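Side-chain contacts in universal stress protein (Archaeoglobus fulgidus, PDB 6HCD), which belongs to the universal stress protein A family and probably helps the archaeon withstand stress, although its exact biochemical role is not established: residues V58-P63 with I74-T79; M25-A30 with E47-R52; R40-A45 with L80-S85. One frame throughout, in Å; residues are numbered along the deposited sequence.

Interaction 1. Residues V58-P63 with I74-T79; sequences VVHSLP and IEAKET
The imidazole ring of H60 and the methyl group of A76 meet where strand 56-62 runs beneath helix 70-89. CD2 of H60 makes the closest approach, 3.5 Å from CB of A76, with CG and NE2 of the same ring a little farther off. The approach is oblique. The bond from CA to CB of H60 points toward the helix; with CG anti to the backbone N (chi1 -175°) the ring extends away from that nitrogen, and a chi2 of 90° sets its plane perpendicular to the plane of CA, CB and CG. Two residues on, L62 comes up on the same side of the strand: its CD2 lies at the edge of the imidazole, in the ring plane, while its other methyl, CD1, reaches CB of A76 at 4.0 Å. One small methyl thus serves two larger side chains, and alanine suits the place because it lets the helix come near enough for both. ND1 of H60 is hydrogen-bonded to V31 O, which helps fix the rotation of the ring. An unidentified ligand, probably from the crystallisation liquor, lies about 3 Å from the H60 side chain, measured between nearest atoms. Strand against covering helix is the packing of a beta-alpha-beta crossover, here strand 56-62, helix 70-89 and strand 94-100 of the universal stress protein fold.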
loop_
_atom_site.group_PDB
_atom_site.type_symbol
_atom_site.label_atom_id
_atom_site.label_comp_id
_atom_site.label_asym_id
_atom_site.label_seq_id
_atom_site.Cartn_x
_atom_site.Cartn_y
_atom_site.Cartn_z
ATOM N N VAL A 58 1.946 -1.827 -16.470
ATOM C CA VAL A 58 0.530 -1.714 -16.234
ATOM C C VAL A 58 -0.111 -3.057 -16.582
ATOM O O VAL A 58 0.056 -3.543 -17.707
ATOM C CB VAL A 58 -0.104 -0.585 -17.073
ATOM C CG1 VAL A 58 -1.547 -0.386 -16.697
ATOM C CG2 VAL A 58 0.642 0.728 -16.961
ATOM N N VAL A 59 -0.863 -3.628 -15.633
ATOM C CA VAL A 59 -1.442 -4.958 -15.835
ATOM C C VAL A 59 -2.962 -4.901 -15.715
ATOM O O VAL A 59 -3.530 -4.100 -14.933
ATOM C CB VAL A 59 -0.869 -5.993 -14.862
ATOM C CG1 VAL A 59 0.631 -6.090 -15.035
ATOM C CG2 VAL A 59 -1.227 -5.683 -13.416
ATOM N N HIS A 60 -3.605 -5.763 -16.504
ATOM C CA HIS A 60 -5.005 -6.099 -16.357
ATOM C C HIS A 60 -5.161 -7.600 -16.635
ATOM O O HIS A 60 -4.595 -8.089 -17.592
ATOM C CB HIS A 60 -5.895 -5.275 -17.295
ATOM C CG HIS A 60 -7.339 -5.541 -17.063
ATOM N ND1 HIS A 60 -8.087 -4.809 -16.164
ATOM C CD2 HIS A 60 -8.174 -6.463 -17.592
ATOM C CE1 HIS A 60 -9.332 -5.256 -16.156
ATOM N NE2 HIS A 60 -9.411 -6.279 -17.025
ATOM N N SER A 61 -5.946 -8.284 -15.795
ATOM C CA SER A 61 -6.086 -9.732 -15.782
ATOM C C SER A 61 -7.486 -10.150 -16.243
ATOM O O SER A 61 -8.473 -9.620 -15.744
ATOM C CB SER A 61 -5.805 -10.259 -14.403
ATOM O OG SER A 61 -6.135 -11.644 -14.311
ATOM N N LEU A 62 -7.553 -11.116 -17.171
ATOM C CA LEU A 62 -8.788 -11.833 -17.558
ATOM C C LEU A 62 -8.537 -13.338 -17.505
ATOM O O LEU A 62 -7.421 -13.779 -17.763
ATOM C CB LEU A 62 -9.189 -11.448 -18.987
ATOM C CG LEU A 62 -9.369 -9.958 -19.259
ATOM C CD1 LEU A 62 -9.373 -9.709 -20.741
ATOM C CD2 LEU A 62 -10.633 -9.449 -18.597
ATOM N N PRO A 63 -9.555 -14.185 -17.203
ATOM C CA PRO A 63 -9.355 -15.642 -17.168
ATOM C C PRO A 63 -8.984 -16.266 -18.524
ATOM O O PRO A 63 -7.995 -17.005 -18.609
ATOM C CB PRO A 63 -10.693 -16.206 -16.671
ATOM C CG PRO A 63 -11.401 -15.024 -16.046
ATOM C CD PRO A 63 -10.921 -13.805 -16.818
ATOM N N ILE A 74 -10.902 -6.495 -25.755
ATOM C CA ILE A 74 -10.717 -5.228 -26.473
ATOM C C ILE A 74 -10.661 -4.097 -25.449
ATOM O O ILE A 74 -9.745 -3.293 -25.477
ATOM C CB ILE A 74 -11.833 -4.996 -27.524
ATOM C CG1 ILE A 74 -11.814 -6.050 -28.634
ATOM C CG2 ILE A 74 -11.753 -3.595 -28.106
ATOM C CD1 ILE A 74 -10.463 -6.243 -29.273
ATOM N N GLU A 75 -11.665 -4.028 -24.571
ATOM C CA GLU A 75 -11.761 -2.982 -23.556
ATOM C C GLU A 75 -10.504 -3.010 -22.673
ATOM O O GLU A 75 -9.950 -1.982 -22.348
ATOM C CB GLU A 75 -13.024 -3.152 -22.709
ATOM C CG GLU A 75 -13.357 -1.927 -21.876
ATOM C CD GLU A 75 -14.696 -1.971 -21.158
ATOM O OE1 GLU A 75 -15.094 -3.070 -20.722
ATOM O OE2 GLU A 75 -15.340 -0.906 -21.039
ATOM N N ALA A 76 -10.060 -4.202 -22.271
ATOM C CA ALA A 76 -8.899 -4.309 -21.395
ATOM C C ALA A 76 -7.651 -3.765 -22.110
ATOM O O ALA A 76 -6.871 -3.028 -21.529
ATOM C CB ALA A 76 -8.729 -5.729 -20.949
ATOM N N LYS A 77 -7.492 -4.101 -23.390
ATOM C CA LYS A 77 -6.357 -3.620 -24.203
ATOM C C LYS A 77 -6.403 -2.088 -24.323
ATOM O O LYS A 77 -5.371 -1.418 -24.245
ATOM C CB LYS A 77 -6.368 -4.304 -25.576
ATOM C CG LYS A 77 -5.529 -3.652 -26.664
ATOM C CD LYS A 77 -4.044 -3.797 -26.454
ATOM C CE LYS A 77 -3.248 -3.106 -27.540
ATOM N NZ LYS A 77 -3.112 -1.653 -27.275
ATOM N N GLU A 78 -7.606 -1.545 -24.538
ATOM C CA GLU A 78 -7.819 -0.099 -24.634
ATOM C C GLU A 78 -7.460 0.557 -23.298
ATOM O O GLU A 78 -6.814 1.594 -23.272
ATOM C CB GLU A 78 -9.267 0.216 -25.030
ATOM C CG GLU A 78 -9.551 0.084 -26.517
ATOM C CD GLU A 78 -10.917 0.602 -26.947
ATOM O OE1 GLU A 78 -11.212 1.787 -26.678
ATOM O OE2 GLU A 78 -11.684 -0.180 -27.556
ATOM N N THR A 79 -7.874 -0.050 -22.184
ATOM C CA THR A 79 -7.563 0.461 -20.851
ATOM C C THR A 79 -6.041 0.528 -20.660
ATOM O O THR A 79 -5.529 1.514 -20.154
ATOM C CB THR A 79 -8.215 -0.399 -19.760
ATOM O OG1 THR A 79 -9.623 -0.317 -19.958
ATOM C CG2 THR A 79 -7.828 -0.001 -18.352
#

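Interaction 2. Residues M25-A30 with E47-R52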
loop_
_atom_site.group_PDB
_atom_site.type_symbol
_atom_site.label_atom_id
_atom_site.label_comp_id
_atom_site.label_asym_id
_atom_site.label_seq_id
_atom_site.Cartn_x
_atom_site.Cartn_y
_atom_site.Cartn_z
HETATM N N MSE A 25 13.851 -3.483 -11.324
HETATM C CA MSE A 25 12.651 -3.895 -10.625
HETATM C C MSE A 25 11.583 -2.841 -10.932
HETATM O O MSE A 25 11.674 -1.690 -10.492
HETATM C CB MSE A 25 12.989 -3.946 -9.158
HETATM C CG MSE A 25 14.029 -5.047 -8.930
HETATM SE SE MSE A 25 14.428 -5.174 -7.025
HETATM C CE MSE A 25 14.964 -3.315 -6.606
ATOM N N PRO A 26 10.531 -3.189 -11.697
ATOM C CA PRO A 26 9.517 -2.198 -12.065
ATOM C C PRO A 26 8.526 -1.881 -10.935
ATOM O O PRO A 26 8.403 -2.655 -9.937
ATOM C CB PRO A 26 8.778 -2.901 -13.205
ATOM C CG PRO A 26 8.873 -4.376 -12.856
ATOM C CD PRO A 26 10.239 -4.542 -12.210
ATOM N N ILE A 27 7.789 -0.787 -11.129
ATOM C CA ILE A 27 6.546 -0.548 -10.421
ATOM C C ILE A 27 5.442 -1.255 -11.223
ATOM O O ILE A 27 5.314 -1.018 -12.426
ATOM C CB ILE A 27 6.274 0.973 -10.305
ATOM C CG1 ILE A 27 7.326 1.707 -9.471
ATOM C CG2 ILE A 27 4.867 1.253 -9.797
ATOM C CD1 ILE A 27 7.319 1.318 -8.005
ATOM N N VAL A 28 4.640 -2.089 -10.559
ATOM C CA VAL A 28 3.502 -2.752 -11.193
ATOM C C VAL A 28 2.236 -2.016 -10.763
ATOM O O VAL A 28 2.046 -1.781 -9.579
ATOM C CB VAL A 28 3.428 -4.243 -10.808
ATOM C CG1 VAL A 28 2.104 -4.885 -11.188
ATOM C CG2 VAL A 28 4.596 -5.014 -11.395
ATOM N N VAL A 29 1.392 -1.657 -11.729
ATOM C CA VAL A 29 0.148 -0.993 -11.436
ATOM C C VAL A 29 -0.980 -1.822 -12.061
ATOM O O VAL A 29 -0.916 -2.195 -13.223
ATOM C CB VAL A 29 0.158 0.479 -11.894
ATOM C CG1 VAL A 29 0.452 0.637 -13.372
ATOM C CG2 VAL A 29 -1.134 1.167 -11.517
ATOM N N ALA A 30 -1.973 -2.180 -11.236
ATOM C CA ALA A 30 -3.139 -2.914 -11.669
ATOM C C ALA A 30 -4.276 -1.919 -11.935
ATOM O O ALA A 30 -4.618 -1.138 -11.068
ATOM C CB ALA A 30 -3.523 -3.928 -10.627
ATOM N N GLU A 47 4.822 8.678 -10.365
ATOM C CA GLU A 47 5.667 9.461 -9.484
ATOM C C GLU A 47 6.670 8.527 -8.790
ATOM O O GLU A 47 7.854 8.849 -8.713
ATOM C CB GLU A 47 4.792 10.258 -8.516
ATOM C CG GLU A 47 5.558 11.016 -7.451
ATOM C CD GLU A 47 4.682 11.731 -6.435
ATOM O OE1 GLU A 47 3.825 11.096 -5.752
ATOM O OE2 GLU A 47 4.873 12.924 -6.315
ATOM N N GLU A 48 6.205 7.368 -8.310
ATOM C CA GLU A 48 7.087 6.362 -7.710
ATOM C C GLU A 48 8.196 5.976 -8.710
ATOM O O GLU A 48 9.370 5.879 -8.358
ATOM C CB GLU A 48 6.277 5.124 -7.313
ATOM C CG GLU A 48 5.500 5.285 -6.031
ATOM C CD GLU A 48 6.304 5.070 -4.765
ATOM O OE1 GLU A 48 7.442 4.611 -4.869
ATOM O OE2 GLU A 48 5.794 5.399 -3.687
ATOM N N ALA A 49 7.803 5.759 -9.967
ATOM C CA ALA A 49 8.698 5.305 -11.030
ATOM C C ALA A 49 9.728 6.396 -11.364
ATOM O O ALA A 49 10.903 6.088 -11.533
ATOM C CB ALA A 49 7.886 4.930 -12.250
ATOM N N ARG A 50 9.272 7.653 -11.478
ATOM C CA ARG A 50 10.144 8.811 -11.746
ATOM C C ARG A 50 11.197 8.959 -10.644
ATOM O O ARG A 50 12.350 9.213 -10.930
ATOM C CB ARG A 50 9.354 10.118 -11.800
ATOM C CG ARG A 50 8.616 10.354 -13.112
ATOM C CD ARG A 50 8.085 11.780 -13.211
ATOM N NE ARG A 50 7.667 12.380 -11.949
ATOM C CZ ARG A 50 6.402 12.526 -11.549
ATOM N NH1 ARG A 50 5.403 12.101 -12.311
ATOM N NH2 ARG A 50 6.164 13.145 -10.403
ATOM N N LEU A 51 10.764 8.848 -9.386
ATOM C CA LEU A 51 11.658 8.986 -8.236
ATOM C C LEU A 51 12.727 7.888 -8.250
ATOM O O LEU A 51 13.881 8.165 -7.950
ATOM C CB LEU A 51 10.842 8.925 -6.940
ATOM C CG LEU A 51 9.964 10.136 -6.646
ATOM C CD1 LEU A 51 9.044 9.847 -5.477
ATOM C CD2 LEU A 51 10.814 11.369 -6.374
ATOM N N ARG A 52 12.336 6.659 -8.611
ATOM C CA ARG A 52 13.201 5.489 -8.490
ATOM C C ARG A 52 13.982 5.241 -9.784
ATOM O O ARG A 52 14.957 4.502 -9.763
ATOM C CB ARG A 52 12.371 4.262 -8.105
ATOM C CG ARG A 52 11.740 4.351 -6.724
ATOM C CD ARG A 52 10.626 3.335 -6.551
ATOM N NE ARG A 52 9.911 3.483 -5.300
ATOM C CZ ARG A 52 10.303 2.983 -4.137
ATOM N NH1 ARG A 52 11.446 2.327 -4.040
ATOM N NH2 ARG A 52 9.530 3.119 -3.079
#
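I27 lays its CG1-CD1 arm against the helix segment E47-R52 and overlaps three residues there. CD1 of I27 sits 4.0 Å from CB of E48 and 4.1 Å from CD of R52, crossing each of these side chains at about a right angle, while CG1 lies 4.3 Å from CB of A49. The arm gets there because CG1 stands anti to the carbonyl carbon (chi1 -64°). A beta-branched isoleucine, stiff at its base, still carries one ethyl arm that lies against a turn of the helix, and the small A49 lets strand and helix come close. The charged residues meet I27 mainly through CB of E48 and CD of R52. Strand 27-30 and the 47-52 segment of helix 36-52 run almost antiparallel, at 174° with axes 9.4 Å apart, as expected for the first strand and helix of the beta-alpha-beta unit that continues into strand 56-62. Beyond the methylenes, R52 grips E48 side-on, NE and NH2 both reaching the single oxygen OE1, at 2.7 and 3.1 Å; the NE bond is the straighter at 161°. This fixes the rotation of the guanidinium, in whose plane OE1 almost lies. E48 OE2 is salt-bridged to R52 NH2 of the second subunit, and R52 NH1 of this chain to E47 OE1 of that subunit, so the side chains that flank I27 also build the dimer contact.

Interaction 3. Residues R40-A45 with L80-S85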
loop_
_atom_site.group_PDB
_atom_site.type_symbol
_atom_site.label_atom_id
_atom_site.label_comp_id
_atom_site.label_asym_id
_atom_site.label_seq_id
_atom_site.Cartn_x
_atom_site.Cartn_y
_atom_site.Cartn_z
ATOM N N ARG A 40 -5.741 8.373 -10.860
ATOM C CA ARG A 40 -5.041 8.738 -9.621
ATOM C C ARG A 40 -4.016 7.650 -9.279
ATOM O O ARG A 40 -2.891 7.968 -8.845
ATOM C CB ARG A 40 -6.017 8.945 -8.458
ATOM C CG ARG A 40 -6.872 10.198 -8.570
ATOM C CD ARG A 40 -7.722 10.455 -7.335
ATOM N NE ARG A 40 -8.645 9.365 -7.041
ATOM C CZ ARG A 40 -9.905 9.291 -7.462
ATOM N NH1 ARG A 40 -10.408 10.211 -8.275
ATOM N NH2 ARG A 40 -10.667 8.294 -7.040
ATOM N N VAL A 41 -4.417 6.387 -9.478
ATOM C CA VAL A 41 -3.553 5.221 -9.257
ATOM C C VAL A 41 -2.309 5.349 -10.139
ATOM O O VAL A 41 -1.176 5.203 -9.674
ATOM C CB VAL A 41 -4.313 3.906 -9.504
ATOM C CG1 VAL A 41 -3.374 2.706 -9.561
ATOM C CG2 VAL A 41 -5.376 3.669 -8.428
ATOM N N LEU A 42 -2.534 5.643 -11.419
ATOM C CA LEU A 42 -1.462 5.723 -12.419
ATOM C C LEU A 42 -0.542 6.909 -12.132
ATOM O O LEU A 42 0.652 6.783 -12.274
ATOM C CB LEU A 42 -2.086 5.832 -13.811
ATOM C CG LEU A 42 -2.729 4.555 -14.340
ATOM C CD1 LEU A 42 -3.692 4.862 -15.479
ATOM C CD2 LEU A 42 -1.686 3.538 -14.763
ATOM N N ARG A 43 -1.108 8.060 -11.751
ATOM C CA ARG A 43 -0.311 9.247 -11.435
ATOM C C ARG A 43 0.617 8.945 -10.247
ATOM O O ARG A 43 1.785 9.338 -10.264
ATOM C CB ARG A 43 -1.210 10.459 -11.163
ATOM C CG ARG A 43 -1.839 11.023 -12.426
ATOM C CD ARG A 43 -2.342 12.448 -12.273
ATOM N NE ARG A 43 -3.453 12.515 -11.342
ATOM C CZ ARG A 43 -4.734 12.403 -11.689
ATOM N NH1 ARG A 43 -5.061 12.220 -12.958
ATOM N NH2 ARG A 43 -5.680 12.463 -10.771
ATOM N N PHE A 44 0.111 8.241 -9.231
ATOM C CA PHE A 44 0.951 7.912 -8.061
ATOM C C PHE A 44 2.065 6.935 -8.466
ATOM O O PHE A 44 3.210 7.106 -8.060
ATOM C CB PHE A 44 0.139 7.318 -6.906
ATOM C CG PHE A 44 0.897 7.309 -5.603
ATOM C CD1 PHE A 44 1.753 6.266 -5.288
ATOM C CD2 PHE A 44 0.783 8.362 -4.712
ATOM C CE1 PHE A 44 2.445 6.262 -4.090
ATOM C CE2 PHE A 44 1.469 8.351 -3.507
ATOM C CZ PHE A 44 2.301 7.301 -3.203
ATOM N N ALA A 45 1.700 5.911 -9.251
ATOM C CA ALA A 45 2.636 4.927 -9.775
ATOM C C ALA A 45 3.745 5.599 -10.602
ATOM O O ALA A 45 4.915 5.242 -10.467
ATOM C CB ALA A 45 1.892 3.887 -10.573
ATOM N N LEU A 80 -5.324 -0.521 -21.069
ATOM C CA LEU A 80 -3.865 -0.579 -20.873
ATOM C C LEU A 80 -3.156 0.462 -21.743
ATOM O O LEU A 80 -2.179 1.078 -21.324
ATOM C CB LEU A 80 -3.363 -1.986 -21.211
ATOM C CG LEU A 80 -3.768 -3.072 -20.221
ATOM C CD1 LEU A 80 -3.306 -4.411 -20.696
ATOM C CD2 LEU A 80 -3.234 -2.779 -18.854
ATOM N N SER A 81 -3.635 0.629 -22.981
ATOM C CA SER A 81 -3.080 1.607 -23.898
ATOM C C SER A 81 -3.254 3.021 -23.325
ATOM O O SER A 81 -2.350 3.849 -23.330
ATOM C CB SER A 81 -3.699 1.453 -25.271
ATOM O OG SER A 81 -3.256 2.499 -26.118
ATOM N N TRP A 82 -4.458 3.300 -22.837
ATOM C CA TRP A 82 -4.783 4.560 -22.171
ATOM C C TRP A 82 -3.886 4.749 -20.943
ATOM O O TRP A 82 -3.320 5.804 -20.718
ATOM C CB TRP A 82 -6.266 4.555 -21.807
ATOM C CG TRP A 82 -6.689 5.613 -20.844
ATOM C CD1 TRP A 82 -7.040 6.895 -21.144
ATOM C CD2 TRP A 82 -6.899 5.455 -19.429
ATOM N NE1 TRP A 82 -7.436 7.552 -20.011
ATOM C CE2 TRP A 82 -7.342 6.702 -18.938
ATOM C CE3 TRP A 82 -6.726 4.395 -18.526
ATOM C CZ2 TRP A 82 -7.618 6.908 -17.582
ATOM C CZ3 TRP A 82 -6.970 4.609 -17.192
ATOM C CH2 TRP A 82 -7.388 5.857 -16.720
ATOM N N ALA A 83 -3.771 3.708 -20.126
ATOM C CA ALA A 83 -3.001 3.786 -18.883
ATOM C C ALA A 83 -1.538 4.130 -19.173
ATOM O O ALA A 83 -0.966 4.951 -18.483
ATOM C CB ALA A 83 -3.136 2.492 -18.112
ATOM N N VAL A 84 -0.928 3.483 -20.171
ATOM C CA VAL A 84 0.473 3.743 -20.534
ATOM C C VAL A 84 0.634 5.194 -21.023
ATOM O O VAL A 84 1.650 5.837 -20.746
ATOM C CB VAL A 84 0.986 2.709 -21.559
ATOM C CG1 VAL A 84 2.234 3.197 -22.302
ATOM C CG2 VAL A 84 1.214 1.341 -20.900
ATOM N N SER A 85 -0.375 5.735 -21.727
ATOM C CA SER A 85 -0.311 7.119 -22.184
ATOM C C SER A 85 -0.280 8.063 -20.971
ATOM O O SER A 85 0.458 9.034 -20.961
ATOM C CB SER A 85 -1.415 7.430 -23.187
ATOM O OG SER A 85 -2.638 7.748 -22.544
#
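Helix segments R40-A45 and L80-S85 draw nearest at L42 and A83, whose CA atoms are 6.9 Å apart. Here L42 puts both of its methyl groups against A83. CD1 of L42 is 3.6 Å from CB of A83 and CD2 3.8 Å from the same methyl, so the leucine fork straddles it from the other helix. CG of L42 lies anti to the carbonyl carbon (chi1 -72°), which aims the fork at the neighbouring helix. A83 suits the spot because its short side chain lets the two backbones come close enough for a leucine to bridge them. The two helices, 36-52 and 70-89, lie side by side on one face of the mostly parallel sheet in this Rossmann-like alpha/beta fold, and the contact seals the seam between them above V29 and V58, which touch L42 and A83 respectively. W82 closes the seam from the side: its CB does not point at the other helix, yet the long indole swings back so that CZ3 of W82 reaches L42 CD1 at 3.7 Å, and CH2 lies 4.0 Å from that methyl. The indole meets it obliquely, through its six-membered ring. Were L42 replaced by alanine, W82 CZ3 and A83 CB would probably be left without the methyl they share, opening a gap between the helices.

Overall arrangement
Along the chain, interaction 2 closes before interaction 1 opens, while interaction 3 crosses interaction 2 and spans the whole of interaction 1. Interactions 2 and 3 share helix 36-52, and interactions 1 and 3 share helix 70-89. Their centres lie 11 and 13 Å apart respectively, whereas those of interactions 1 and 2 are 19 Å apart, on opposite sides of the chain's centre. Strands 27-30 and 56-62 are parallel neighbours in the sheet, where V59 N and V29 O probably hydrogen-bond at 2.8 Å. Two successive strand-helix units are therefore joined both through the sheet and between their helices, giving one continuous core, and the second subunit contacts helix 36-52, chiefly at 47-52.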